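Local coordinates for CAMK/CAMK2 protein kinase (Salpingoeca rosetta, PDB 5IG1) that probably phosphorylates serine and threonine residues of proteins with ATP, this chain being the kinase domain and adjoining regulatory segment of a calcium/calmodulin-dependent kinase, at residues A[110-115]-A[284-289]; A[117-122]-A[274-279]; A[123-128]-A[156-161]; A[128-133]-A[266-271]. One frame throughout, in Å; residues are numbered along the deposited sequence.

Contact 1 of 4, residues A[110-115]-A[284-289]; sequences RKFYNE and SVHRQA
F112 and H286 each turn CG anti to the backbone N, chi1 -180° for F112 and 166° for H286. This puts CG of each beside its own carbonyl carbon. The contact joins the loop before helix 115-134, in the C-lobe of the kinase fold, to the start of helix 288-302. By sequence this helix matches the regulatory segment that follows the CaMKII kinase domain. The F112 and H286 rings lie with their planes 25° apart and with little overlap. F112 CD1 lies 3.7 Å from H286 CB, and F112 CZ is 3.4 Å from S284 O. Three hydrogen bonds also join the two segments. Y113 N donates to H286 ND1 at 3.1 Å and lies near the plane of the imidazole. At the other nitrogen, H286 NE2 donates to Q288 OE1 at 2.7 Å, again near the ring plane. The imidazole is thus held at both nitrogens, which fixes its rotation. One residue on, R287 N gives Y113 O a nearly straight bond of 2.9 Å. The Y113 hydroxyl bonds to L211 O, and the R287 guanidinium reaches T290 OG1 and E241 O. A water accepts from R287 NE and donates to E115 OE2. N114 splits its amide between two tasks. OD1 caps D117 N at the start of helix 115-134. ND2 donates to S284 O at 3.0 Å, from above the plane of that carbonyl.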
loop_
_atom_site.group_PDB
_atom_site.type_symbol
_atom_site.label_atom_id
_atom_site.label_comp_id
_atom_site.label_asym_id
_atom_site.label_seq_id
_atom_site.Cartn_x
_atom_site.Cartn_y
_atom_site.Cartn_z
ATOM N N ARG A 110 -12.354 11.574 10.297
ATOM C CA ARG A 110 -11.693 12.586 11.109
ATOM C C ARG A 110 -12.479 13.886 11.079
ATOM O O ARG A 110 -13.052 14.259 10.051
ATOM C CB ARG A 110 -10.267 12.835 10.614
ATOM C CG ARG A 110 -9.349 11.618 10.686
ATOM C CD ARG A 110 -7.901 12.024 10.505
ATOM N NE ARG A 110 -7.018 10.870 10.341
ATOM C CZ ARG A 110 -5.702 10.958 10.175
ATOM N NH1 ARG A 110 -5.110 12.146 10.160
ATOM N NH2 ARG A 110 -4.974 9.860 10.028
ATOM N N LYS A 111 -12.516 14.573 12.222
ATOM C CA LYS A 111 -13.100 15.905 12.264
ATOM C C LYS A 111 -12.130 16.961 11.762
ATOM O O LYS A 111 -12.552 18.076 11.438
ATOM C CB LYS A 111 -13.543 16.256 13.687
ATOM C CG LYS A 111 -12.391 16.589 14.630
ATOM C CD LYS A 111 -12.870 17.374 15.847
ATOM C CE LYS A 111 -13.401 18.752 15.456
ATOM N NZ LYS A 111 -12.348 19.616 14.839
ATOM N N PHE A 112 -10.842 16.634 11.695
ATOM C CA PHE A 112 -9.821 17.572 11.259
ATOM C C PHE A 112 -8.800 16.813 10.432
ATOM O O PHE A 112 -8.270 15.790 10.876
ATOM C CB PHE A 112 -9.145 18.261 12.449
ATOM C CG PHE A 112 -8.080 19.247 12.058
ATOM C CD1 PHE A 112 -8.418 20.528 11.655
ATOM C CD2 PHE A 112 -6.740 18.898 12.117
ATOM C CE1 PHE A 112 -7.439 21.442 11.308
ATOM C CE2 PHE A 112 -5.756 19.804 11.769
ATOM C CZ PHE A 112 -6.106 21.078 11.357
ATOM N N TYR A 113 -8.540 17.310 9.230
ATOM C CA TYR A 113 -7.603 16.670 8.318
ATOM C C TYR A 113 -7.032 17.758 7.426
ATOM O O TYR A 113 -7.788 18.499 6.788
ATOM C CB TYR A 113 -8.290 15.578 7.492
ATOM C CG TYR A 113 -7.411 14.954 6.440
ATOM C CD1 TYR A 113 -6.405 14.067 6.786
ATOM C CD2 TYR A 113 -7.593 15.245 5.099
ATOM C CE1 TYR A 113 -5.596 13.493 5.826
ATOM C CE2 TYR A 113 -6.796 14.677 4.132
ATOM C CZ TYR A 113 -5.792 13.802 4.497
ATOM O OH TYR A 113 -4.984 13.229 3.536
ATOM N N ASN A 114 -5.708 17.868 7.401
ATOM C CA ASN A 114 -5.040 18.915 6.653
ATOM C C ASN A 114 -3.812 18.323 5.978
ATOM O O ASN A 114 -3.509 17.134 6.121
ATOM C CB ASN A 114 -4.676 20.092 7.565
ATOM C CG ASN A 114 -3.771 19.690 8.711
ATOM O OD1 ASN A 114 -3.632 18.510 9.031
ATOM N ND2 ASN A 114 -3.157 20.682 9.347
ATOM N N GLU A 115 -3.093 19.171 5.240
ATOM C CA GLU A 115 -1.918 18.699 4.520
ATOM C C GLU A 115 -0.875 18.132 5.463
ATOM O O GLU A 115 -0.097 17.266 5.064
ATOM C CB GLU A 115 -1.290 19.824 3.700
ATOM C CG GLU A 115 -2.048 20.256 2.474
ATOM C CD GLU A 115 -1.251 21.258 1.674
ATOM O OE1 GLU A 115 -0.012 21.267 1.835
ATOM O OE2 GLU A 115 -1.852 22.037 0.903
ATOM N N SER A 284 -2.110 23.928 6.695
ATOM C CA SER A 284 -2.717 23.682 7.995
ATOM C C SER A 284 -4.233 23.696 7.976
ATOM O O SER A 284 -4.846 23.094 8.862
ATOM C CB SER A 284 -2.249 24.730 9.006
ATOM O OG SER A 284 -2.744 26.004 8.642
ATOM N N VAL A 285 -4.848 24.360 6.996
ATOM C CA VAL A 285 -6.297 24.502 6.984
ATOM C C VAL A 285 -6.945 23.131 6.833
ATOM O O VAL A 285 -6.411 22.235 6.165
ATOM C CB VAL A 285 -6.734 25.468 5.867
ATOM C CG1 VAL A 285 -6.508 24.857 4.491
ATOM C CG2 VAL A 285 -8.189 25.882 6.050
ATOM N N HIS A 286 -8.089 22.955 7.485
ATOM C CA HIS A 286 -8.856 21.720 7.382
ATOM C C HIS A 286 -9.508 21.613 6.008
ATOM O O HIS A 286 -10.138 22.567 5.534
ATOM C CB HIS A 286 -9.916 21.688 8.480
ATOM C CG HIS A 286 -10.963 20.639 8.284
ATOM N ND1 HIS A 286 -10.779 19.327 8.661
ATOM C CD2 HIS A 286 -12.209 20.709 7.760
ATOM C CE1 HIS A 286 -11.868 18.634 8.380
ATOM N NE2 HIS A 286 -12.751 19.449 7.831
ATOM N N ARG A 287 -9.369 20.450 5.369
ATOM C CA ARG A 287 -9.927 20.217 4.036
ATOM C C ARG A 287 -11.150 19.306 4.154
ATOM O O ARG A 287 -11.073 18.092 3.955
ATOM C CB ARG A 287 -8.883 19.618 3.097
ATOM C CG ARG A 287 -7.468 20.036 3.376
ATOM C CD ARG A 287 -6.574 19.808 2.167
ATOM N NE ARG A 287 -6.610 20.947 1.258
ATOM C CZ ARG A 287 -7.294 20.971 0.122
ATOM N NH1 ARG A 287 -7.994 19.911 -0.253
ATOM N NH2 ARG A 287 -7.278 22.054 -0.639
ATOM N N GLN A 288 -12.303 19.910 4.456
ATOM C CA GLN A 288 -13.529 19.123 4.542
ATOM C C GLN A 288 -13.963 18.604 3.173
ATOM O O GLN A 288 -14.480 17.482 3.066
ATOM C CB GLN A 288 -14.641 19.949 5.183
ATOM C CG GLN A 288 -15.933 19.173 5.414
ATOM C CD GLN A 288 -15.764 18.014 6.376
ATOM O OE1 GLN A 288 -15.003 18.098 7.336
ATOM N NE2 GLN A 288 -16.473 16.921 6.120
ATOM N N ALA A 289 -13.760 19.401 2.122
ATOM C CA ALA A 289 -14.060 18.934 0.773
ATOM C C ALA A 289 -13.300 17.653 0.460
ATOM O O ALA A 289 -13.850 16.727 -0.152
ATOM C CB ALA A 289 -13.722 20.020 -0.245
HETATM O O HOH W 1 -4.069 22.681 2.381
#

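Contact 2 of 4, residues A[117-122]-A[274-279]; sequences DASACM and PWIARR
S119 meets W275 with both atoms of its side chain. Its CB sits over one face of the indole, 3.7 Å from the centroid of the six-membered ring, in a CH-pi contact. The carbon is offset toward the rim, and its nearest ring atom is W275 CZ3 at 3.6 Å. OG stands anti to the backbone N, chi1 -175°, and donates a 2.6 Å hydrogen bond to W275 O in the plane of that carbonyl. The hydroxyl also approaches I276 CA. One serine therefore touches the ring and binds the main chain of the same tryptophan. W275 CH2 comes 4.0 Å from A118 CB. M122 CB lies at the indole edge and is 3.9 Å from I276 CD1. The indole nitrogen is satisfied elsewhere: W275 NE1 donates to E115 OE1, one turn back on helix 115-134. L208 of helix 198-213 and L252 of helix 247-256 also pack on W275, so the indole is buried among several helices. The arrangement belongs to the helical C-lobe of the protein kinase fold, where the short helix 274-277 near the end of the domain lies against the long helix 115-134.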
loop_
_atom_site.group_PDB
_atom_site.type_symbol
_atom_site.label_atom_id
_atom_site.label_comp_id
_atom_site.label_asym_id
_atom_site.label_seq_id
_atom_site.Cartn_x
_atom_site.Cartn_y
_atom_site.Cartn_z
ATOM N N ASP A 117 -1.376 16.308 8.203
ATOM C CA ASP A 117 -1.726 14.904 8.393
ATOM C C ASP A 117 -1.358 14.081 7.166
ATOM O O ASP A 117 -0.761 13.003 7.278
ATOM C CB ASP A 117 -3.216 14.769 8.702
ATOM C CG ASP A 117 -3.615 15.497 9.967
ATOM O OD1 ASP A 117 -2.711 16.009 10.659
ATOM O OD2 ASP A 117 -4.826 15.547 10.277
ATOM N N ALA A 118 -1.702 14.585 5.976
ATOM C CA ALA A 118 -1.373 13.868 4.750
ATOM C C ALA A 118 0.132 13.698 4.597
ATOM O O ALA A 118 0.599 12.701 4.032
ATOM C CB ALA A 118 -1.959 14.601 3.544
ATOM N N SER A 119 0.903 14.650 5.110
ATOM C CA SER A 119 2.353 14.579 5.048
ATOM C C SER A 119 2.900 13.598 6.067
ATOM O O SER A 119 3.947 12.994 5.833
ATOM C CB SER A 119 2.952 15.971 5.266
ATOM O OG SER A 119 4.360 15.960 5.099
ATOM N N ALA A 120 2.228 13.447 7.207
ATOM C CA ALA A 120 2.624 12.422 8.165
ATOM C C ALA A 120 2.376 11.034 7.593
ATOM O O ALA A 120 3.246 10.153 7.660
ATOM C CB ALA A 120 1.865 12.616 9.475
ATOM N N CYS A 121 1.194 10.828 7.007
ATOM C CA CYS A 121 0.904 9.562 6.345
ATOM C C CYS A 121 1.922 9.281 5.249
ATOM O O CYS A 121 2.539 8.207 5.210
ATOM C CB CYS A 121 -0.511 9.587 5.769
ATOM S SG CYS A 121 -1.813 9.771 6.991
ATOM N N MET A 122 2.121 10.250 4.355
ATOM C CA MET A 122 3.056 10.042 3.257
ATOM C C MET A 122 4.472 9.860 3.761
ATOM O O MET A 122 5.267 9.163 3.130
ATOM C CB MET A 122 2.994 11.208 2.275
ATOM C CG MET A 122 1.855 11.082 1.299
ATOM S SD MET A 122 2.073 9.585 0.334
ATOM C CE MET A 122 3.749 9.835 -0.230
ATOM N N PRO A 274 10.858 19.315 1.097
ATOM C CA PRO A 274 10.391 20.182 2.195
ATOM C C PRO A 274 8.982 19.868 2.663
ATOM O O PRO A 274 8.703 19.983 3.863
ATOM C CB PRO A 274 10.492 21.599 1.601
ATOM C CG PRO A 274 10.603 21.404 0.119
ATOM C CD PRO A 274 11.309 20.089 -0.070
ATOM N N TRP A 275 8.089 19.456 1.763
ATOM C CA TRP A 275 6.727 19.135 2.175
ATOM C C TRP A 275 6.664 17.891 3.054
ATOM O O TRP A 275 5.667 17.696 3.758
ATOM C CB TRP A 275 5.832 18.953 0.947
ATOM C CG TRP A 275 4.368 18.934 1.265
ATOM C CD1 TRP A 275 3.547 20.013 1.402
ATOM C CD2 TRP A 275 3.549 17.777 1.476
ATOM N NE1 TRP A 275 2.268 19.602 1.685
ATOM C CE2 TRP A 275 2.243 18.233 1.743
ATOM C CE3 TRP A 275 3.794 16.401 1.474
ATOM C CZ2 TRP A 275 1.187 17.364 2.007
ATOM C CZ3 TRP A 275 2.745 15.539 1.725
ATOM C CH2 TRP A 275 1.458 16.022 1.994
ATOM N N ILE A 276 7.703 17.059 3.038
ATOM C CA ILE A 276 7.747 15.826 3.824
ATOM C C ILE A 276 8.606 15.984 5.073
ATOM O O ILE A 276 8.240 15.514 6.150
ATOM C CB ILE A 276 8.256 14.654 2.956
ATOM C CG1 ILE A 276 7.340 14.417 1.756
ATOM C CG2 ILE A 276 8.358 13.386 3.794
ATOM C CD1 ILE A 276 6.072 13.676 2.096
ATOM N N ALA A 277 9.759 16.641 4.946
ATOM C CA ALA A 277 10.731 16.710 6.031
ATOM C C ALA A 277 10.509 17.885 6.970
ATOM O O ALA A 277 10.862 17.795 8.152
ATOM C CB ALA A 277 12.149 16.791 5.460
ATOM N N ARG A 278 9.952 18.984 6.474
ATOM C CA ARG A 278 9.710 20.166 7.290
ATOM C C ARG A 278 8.281 20.134 7.815
ATOM O O ARG A 278 7.328 20.000 7.042
ATOM C CB ARG A 278 9.965 21.438 6.483
ATOM C CG ARG A 278 11.432 21.689 6.186
ATOM C CD ARG A 278 12.170 22.137 7.439
ATOM N NE ARG A 278 13.614 22.219 7.233
ATOM C CZ ARG A 278 14.234 23.250 6.670
ATOM N NH1 ARG A 278 13.536 24.297 6.245
ATOM N NH2 ARG A 278 15.554 23.234 6.529
ATOM N N ARG A 279 8.142 20.245 9.135
ATOM C CA ARG A 279 6.862 20.030 9.791
ATOM C C ARG A 279 5.897 21.192 9.592
ATOM O O ARG A 279 4.759 21.119 10.070
ATOM C CB ARG A 279 7.098 19.776 11.283
ATOM C CG ARG A 279 6.116 18.821 11.938
ATOM C CD ARG A 279 6.285 17.383 11.460
ATOM N NE ARG A 279 7.647 16.885 11.651
ATOM C CZ ARG A 279 8.446 16.491 10.664
ATOM N NH1 ARG A 279 8.018 16.522 9.408
ATOM N NH2 ARG A 279 9.672 16.058 10.931
#

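Contact 3 of 4, residues A[123-128]-A[156-161]; sequences HQILSA and APVKIT
Q124 and V158 make the polar part of this contact. The Q124 side chain runs out extended beyond CG and crosses the V158 side chain at about a right angle. Its OE1 accepts a hydrogen bond from V158 N, with 155° at the hydrogen. The modelled length of 2.4 Å is very short and doubtful at this resolution. The same oxygen also sits beside P157 and V158 CB. Q124 NE2 turns back to its own helix and makes a weak bond to A120 O. Within the helix, Q124 O takes two donors from the same face of its plane: A128 N, and S127 OG at 2.8 Å.

The apolar part starts beside the polar one and runs on to A128 and I160. I125 CG1 meets V158 CG1 at 3.9 Å, and I125 CG2 meets I160 CG2 at 4.2 Å. A128 CB touches I160 CD1 at 3.7 Å. I160 CG1, which carries that CD1, stands between the backbone N and the carbonyl carbon, chi1 70°. V158 and I160 both point their CB toward the helix, while K159 between them points away and forms a salt bridge with E96.

Strand 158-160 is an outer strand of a small antiparallel sheet and pairs with strand 147-149, through K159 and L148 among others. In the kinase fold it leads into the DFG motif, which follows T161. Helix 123-128 packs beside strand 158-160 at 36°, with axes 7.8 Å apart. On another side of that helix, L126 packs on helices 267-271 and 274-277.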
loop_
_atom_site.group_PDB
_atom_site.type_symbol
_atom_site.label_atom_id
_atom_site.label_comp_id
_atom_site.label_asym_id
_atom_site.label_seq_id
_atom_site.Cartn_x
_atom_site.Cartn_y
_atom_site.Cartn_z
ATOM N N HIS A 123 4.815 10.492 4.876
ATOM C CA HIS A 123 6.138 10.295 5.445
ATOM C C HIS A 123 6.319 8.848 5.874
ATOM O O HIS A 123 7.345 8.227 5.578
ATOM C CB HIS A 123 6.355 11.238 6.626
ATOM C CG HIS A 123 7.665 11.033 7.318
ATOM N ND1 HIS A 123 8.791 11.772 7.024
ATOM C CD2 HIS A 123 8.036 10.149 8.274
ATOM C CE1 HIS A 123 9.793 11.363 7.780
ATOM N NE2 HIS A 123 9.361 10.378 8.546
ATOM N N GLN A 124 5.322 8.289 6.567
ATOM C CA GLN A 124 5.419 6.895 6.984
ATOM C C GLN A 124 5.466 5.952 5.783
ATOM O O GLN A 124 6.307 5.039 5.735
ATOM C CB GLN A 124 4.251 6.560 7.901
ATOM C CG GLN A 124 4.168 7.489 9.094
ATOM C CD GLN A 124 2.888 7.315 9.884
ATOM O OE1 GLN A 124 2.626 6.244 10.424
ATOM N NE2 GLN A 124 2.076 8.367 9.945
ATOM N N ILE A 125 4.578 6.159 4.807
ATOM C CA ILE A 125 4.596 5.343 3.595
ATOM C C ILE A 125 5.963 5.420 2.928
ATOM O O ILE A 125 6.562 4.400 2.565
ATOM C CB ILE A 125 3.478 5.787 2.635
ATOM C CG1 ILE A 125 2.112 5.654 3.305
ATOM C CG2 ILE A 125 3.532 4.993 1.329
ATOM C CD1 ILE A 125 0.997 6.277 2.511
ATOM N N LEU A 126 6.487 6.636 2.783
ATOM C CA LEU A 126 7.765 6.824 2.109
ATOM C C LEU A 126 8.902 6.166 2.877
ATOM O O LEU A 126 9.809 5.604 2.269
ATOM C CB LEU A 126 8.049 8.314 1.909
ATOM C CG LEU A 126 7.327 8.972 0.731
ATOM C CD1 LEU A 126 7.651 10.453 0.681
ATOM C CD2 LEU A 126 7.710 8.302 -0.581
ATOM N N SER A 127 8.891 6.236 4.208
ATOM C CA SER A 127 9.981 5.625 4.963
ATOM C C SER A 127 9.952 4.108 4.820
ATOM O O SER A 127 10.995 3.474 4.596
ATOM C CB SER A 127 9.909 6.040 6.432
ATOM O OG SER A 127 8.706 5.608 7.036
ATOM N N ALA A 128 8.760 3.513 4.930
ATOM C CA ALA A 128 8.622 2.087 4.659
ATOM C C ALA A 128 9.143 1.743 3.268
ATOM O O ALA A 128 9.896 0.773 3.097
ATOM C CB ALA A 128 7.158 1.672 4.805
ATOM N N ALA A 156 -1.985 6.686 15.416
ATOM C CA ALA A 156 -1.498 5.348 15.134
ATOM C C ALA A 156 -0.640 5.367 13.871
ATOM O O ALA A 156 -0.877 6.168 12.961
ATOM C CB ALA A 156 -2.658 4.374 14.952
ATOM N N PRO A 157 0.367 4.503 13.790
ATOM C CA PRO A 157 1.257 4.530 12.628
ATOM C C PRO A 157 0.612 3.914 11.398
ATOM O O PRO A 157 -0.144 2.942 11.479
ATOM C CB PRO A 157 2.464 3.708 13.095
ATOM C CG PRO A 157 1.890 2.766 14.091
ATOM C CD PRO A 157 0.808 3.526 14.801
ATOM N N VAL A 158 0.919 4.500 10.247
ATOM C CA VAL A 158 0.548 3.910 8.970
ATOM C C VAL A 158 1.530 2.794 8.650
ATOM O O VAL A 158 2.748 2.960 8.788
ATOM C CB VAL A 158 0.536 4.971 7.861
ATOM C CG1 VAL A 158 0.246 4.329 6.515
ATOM C CG2 VAL A 158 -0.488 6.049 8.176
ATOM N N LYS A 159 1.002 1.649 8.231
ATOM C CA LYS A 159 1.802 0.491 7.867
ATOM C C LYS A 159 1.363 0.004 6.497
ATOM O O LYS A 159 0.163 -0.165 6.259
ATOM C CB LYS A 159 1.647 -0.628 8.895
ATOM C CG LYS A 159 2.275 -0.328 10.247
ATOM C CD LYS A 159 1.896 -1.396 11.251
ATOM C CE LYS A 159 2.545 -1.144 12.594
ATOM N NZ LYS A 159 3.923 -1.698 12.650
ATOM N N ILE A 160 2.325 -0.211 5.592
ATOM C CA ILE A 160 2.009 -0.770 4.284
ATOM C C ILE A 160 2.033 -2.287 4.395
ATOM O O ILE A 160 2.637 -2.855 5.309
ATOM C CB ILE A 160 2.965 -0.268 3.186
ATOM C CG1 ILE A 160 4.358 -0.854 3.368
ATOM C CG2 ILE A 160 3.038 1.254 3.209
ATOM C CD1 ILE A 160 5.336 -0.392 2.297
ATOM N N THR A 161 1.362 -2.955 3.462
ATOM C CA THR A 161 1.160 -4.396 3.580
ATOM C C THR A 161 0.880 -4.984 2.199
ATOM O O THR A 161 0.962 -4.295 1.178
ATOM C CB THR A 161 0.027 -4.697 4.562
ATOM O OG1 THR A 161 -0.130 -6.114 4.700
ATOM C CG2 THR A 161 -1.277 -4.093 4.060
#

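Contact 4 of 4, residues A[128-133]-A[266-271]; sequences ALQHCH and TVQELL
Q130 and V267 mark a helix-helix seam in the kinase C-lobe, away from the annotated ATP site. Helix 128-133 and helix 267-271 run nearly antiparallel at 154°, their axes 9.5 Å apart. V267 divides its two methyls within the seam. CG1 sits against Q130, 3.6 Å from Q130 CB. CG2 stands anti to its own carbonyl carbon and meets H133 CE1 at 3.5 Å and L129 CB at 3.9 Å. The H133 and V267 side chains cross at about a right angle. H133 NE2 is hydrogen-bonded to D200 of helix 198-213, which ties the ring to a third helix. Helix 267-271 opens with a capping box: E269 N donates to T266 OG1 at 3.3 Å, and T266 N returns a weak bond to E269 OE1. V267, the first residue after the cap, points its CB toward helix 128-133. Q130 extends toward helix 267-271, CG anti to the backbone N, and crosses Q268 and L271 at a slant. At its tip the amide separates two neighbours. NE2 lies 3.3 Å from L271 CD1, and OE1 lies 3.2 Å from Q268 CG. The amide planes of Q130 and Q268 stand 87° apart.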
loop_
_atom_site.group_PDB
_atom_site.type_symbol
_atom_site.label_atom_id
_atom_site.label_comp_id
_atom_site.label_asym_id
_atom_site.label_seq_id
_atom_site.Cartn_x
_atom_site.Cartn_y
_atom_site.Cartn_z
ATOM N N ALA A 128 8.760 3.513 4.930
ATOM C CA ALA A 128 8.622 2.087 4.659
ATOM C C ALA A 128 9.143 1.743 3.268
ATOM O O ALA A 128 9.896 0.773 3.097
ATOM C CB ALA A 128 7.158 1.672 4.805
ATOM N N LEU A 129 8.769 2.545 2.266
ATOM C CA LEU A 129 9.256 2.320 0.911
ATOM C C LEU A 129 10.767 2.455 0.821
ATOM O O LEU A 129 11.400 1.758 0.025
ATOM C CB LEU A 129 8.595 3.294 -0.059
ATOM C CG LEU A 129 7.215 2.889 -0.550
ATOM C CD1 LEU A 129 6.935 3.650 -1.815
ATOM C CD2 LEU A 129 7.180 1.382 -0.793
ATOM N N GLN A 130 11.356 3.366 1.595
ATOM C CA GLN A 130 12.808 3.499 1.603
ATOM C C GLN A 130 13.455 2.227 2.119
ATOM O O GLN A 130 14.494 1.795 1.605
ATOM C CB GLN A 130 13.229 4.695 2.455
ATOM C CG GLN A 130 14.727 4.909 2.488
ATOM C CD GLN A 130 15.130 6.119 3.311
ATOM O OE1 GLN A 130 15.883 6.977 2.846
ATOM N NE2 GLN A 130 14.641 6.189 4.544
ATOM N N HIS A 131 12.845 1.613 3.139
ATOM C CA HIS A 131 13.345 0.331 3.619
ATOM C C HIS A 131 13.173 -0.760 2.576
ATOM O O HIS A 131 14.039 -1.630 2.443
ATOM C CB HIS A 131 12.638 -0.066 4.914
ATOM C CG HIS A 131 13.182 -1.314 5.538
ATOM N ND1 HIS A 131 12.430 -2.459 5.692
ATOM C CD2 HIS A 131 14.406 -1.598 6.040
ATOM C CE1 HIS A 131 13.165 -3.393 6.268
ATOM N NE2 HIS A 131 14.369 -2.896 6.487
ATOM N N CYS A 132 12.069 -0.738 1.832
ATOM C CA CYS A 132 11.869 -1.745 0.794
ATOM C C CYS A 132 12.887 -1.583 -0.328
ATOM O O CYS A 132 13.614 -2.524 -0.664
ATOM C CB CYS A 132 10.440 -1.664 0.256
ATOM S SG CYS A 132 9.215 -2.263 1.418
ATOM N N HIS A 133 12.961 -0.384 -0.908
ATOM C CA HIS A 133 13.842 -0.139 -2.044
ATOM C C HIS A 133 15.308 -0.297 -1.670
ATOM O O HIS A 133 16.122 -0.676 -2.520
ATOM C CB HIS A 133 13.587 1.259 -2.607
ATOM C CG HIS A 133 12.181 1.479 -3.066
ATOM N ND1 HIS A 133 11.758 2.670 -3.615
ATOM C CD2 HIS A 133 11.099 0.664 -3.055
ATOM C CE1 HIS A 133 10.474 2.582 -3.914
ATOM N NE2 HIS A 133 10.050 1.373 -3.587
ATOM N N THR A 266 13.885 9.372 -6.333
ATOM C CA THR A 266 13.916 8.206 -5.473
ATOM C C THR A 266 13.174 8.511 -4.176
ATOM O O THR A 266 12.870 9.663 -3.857
ATOM C CB THR A 266 15.351 7.801 -5.165
ATOM O OG1 THR A 266 15.882 8.698 -4.183
ATOM C CG2 THR A 266 16.197 7.873 -6.419
ATOM N N VAL A 267 12.881 7.457 -3.417
ATOM C CA VAL A 267 12.165 7.651 -2.162
ATOM C C VAL A 267 13.006 8.449 -1.165
ATOM O O VAL A 267 12.464 9.215 -0.360
ATOM C CB VAL A 267 11.728 6.292 -1.592
ATOM C CG1 VAL A 267 11.354 6.432 -0.145
ATOM C CG2 VAL A 267 10.555 5.744 -2.385
ATOM N N GLN A 268 14.334 8.317 -1.209
ATOM C CA GLN A 268 15.178 9.101 -0.309
ATOM C C GLN A 268 15.076 10.589 -0.627
ATOM O O GLN A 268 14.876 11.423 0.271
ATOM C CB GLN A 268 16.623 8.616 -0.405
ATOM C CG GLN A 268 17.475 8.901 0.820
ATOM C CD GLN A 268 18.649 7.940 0.938
ATOM O OE1 GLN A 268 18.824 7.051 0.101
ATOM N NE2 GLN A 268 19.455 8.109 1.982
ATOM N N GLU A 269 15.193 10.935 -1.914
ATOM C CA GLU A 269 14.983 12.314 -2.340
ATOM C C GLU A 269 13.617 12.828 -1.896
ATOM O O GLU A 269 13.495 13.968 -1.436
ATOM C CB GLU A 269 15.121 12.416 -3.857
ATOM C CG GLU A 269 16.421 11.870 -4.400
ATOM C CD GLU A 269 16.485 11.940 -5.908
ATOM O OE1 GLU A 269 15.479 12.343 -6.523
ATOM O OE2 GLU A 269 17.540 11.596 -6.478
ATOM N N LEU A 270 12.576 11.999 -2.028
ATOM C CA LEU A 270 11.250 12.411 -1.577
ATOM C C LEU A 270 11.240 12.679 -0.078
ATOM O O LEU A 270 10.681 13.681 0.380
ATOM C CB LEU A 270 10.210 11.348 -1.945
ATOM C CG LEU A 270 9.964 11.149 -3.444
ATOM C CD1 LEU A 270 8.914 10.070 -3.686
ATOM C CD2 LEU A 270 9.550 12.461 -4.094
ATOM N N LEU A 271 11.858 11.792 0.704
ATOM C CA LEU A 271 11.919 11.984 2.147
ATOM C C LEU A 271 12.677 13.245 2.520
ATOM O O LEU A 271 12.508 13.746 3.637
ATOM C CB LEU A 271 12.566 10.769 2.815
ATOM C CG LEU A 271 11.644 9.580 3.055
ATOM C CD1 LEU A 271 12.434 8.377 3.515
ATOM C CD2 LEU A 271 10.580 9.952 4.056
#

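Helix 115-134 is the common element. Contacts 2, 3 and 4 use successive parts of it, and contact 1 uses the loop that leads into it. Contacts 3 and 4 share A128, and their centres are 11 Å apart; contacts 1 and 4 are the farthest apart, at 26 Å. Contact 2 is nested inside the chain loop closed by contact 1, while contacts 3 and 4 cross along the chain. Helices 267-271, 274-277 and 288-302 follow one another. L126 and I276 link contacts 2 and 3. One long C-lobe helix, with the loop before it, thus lies against the strand before the DFG motif, helices 267-271 and 274-277, and the start of the probable regulatory segment.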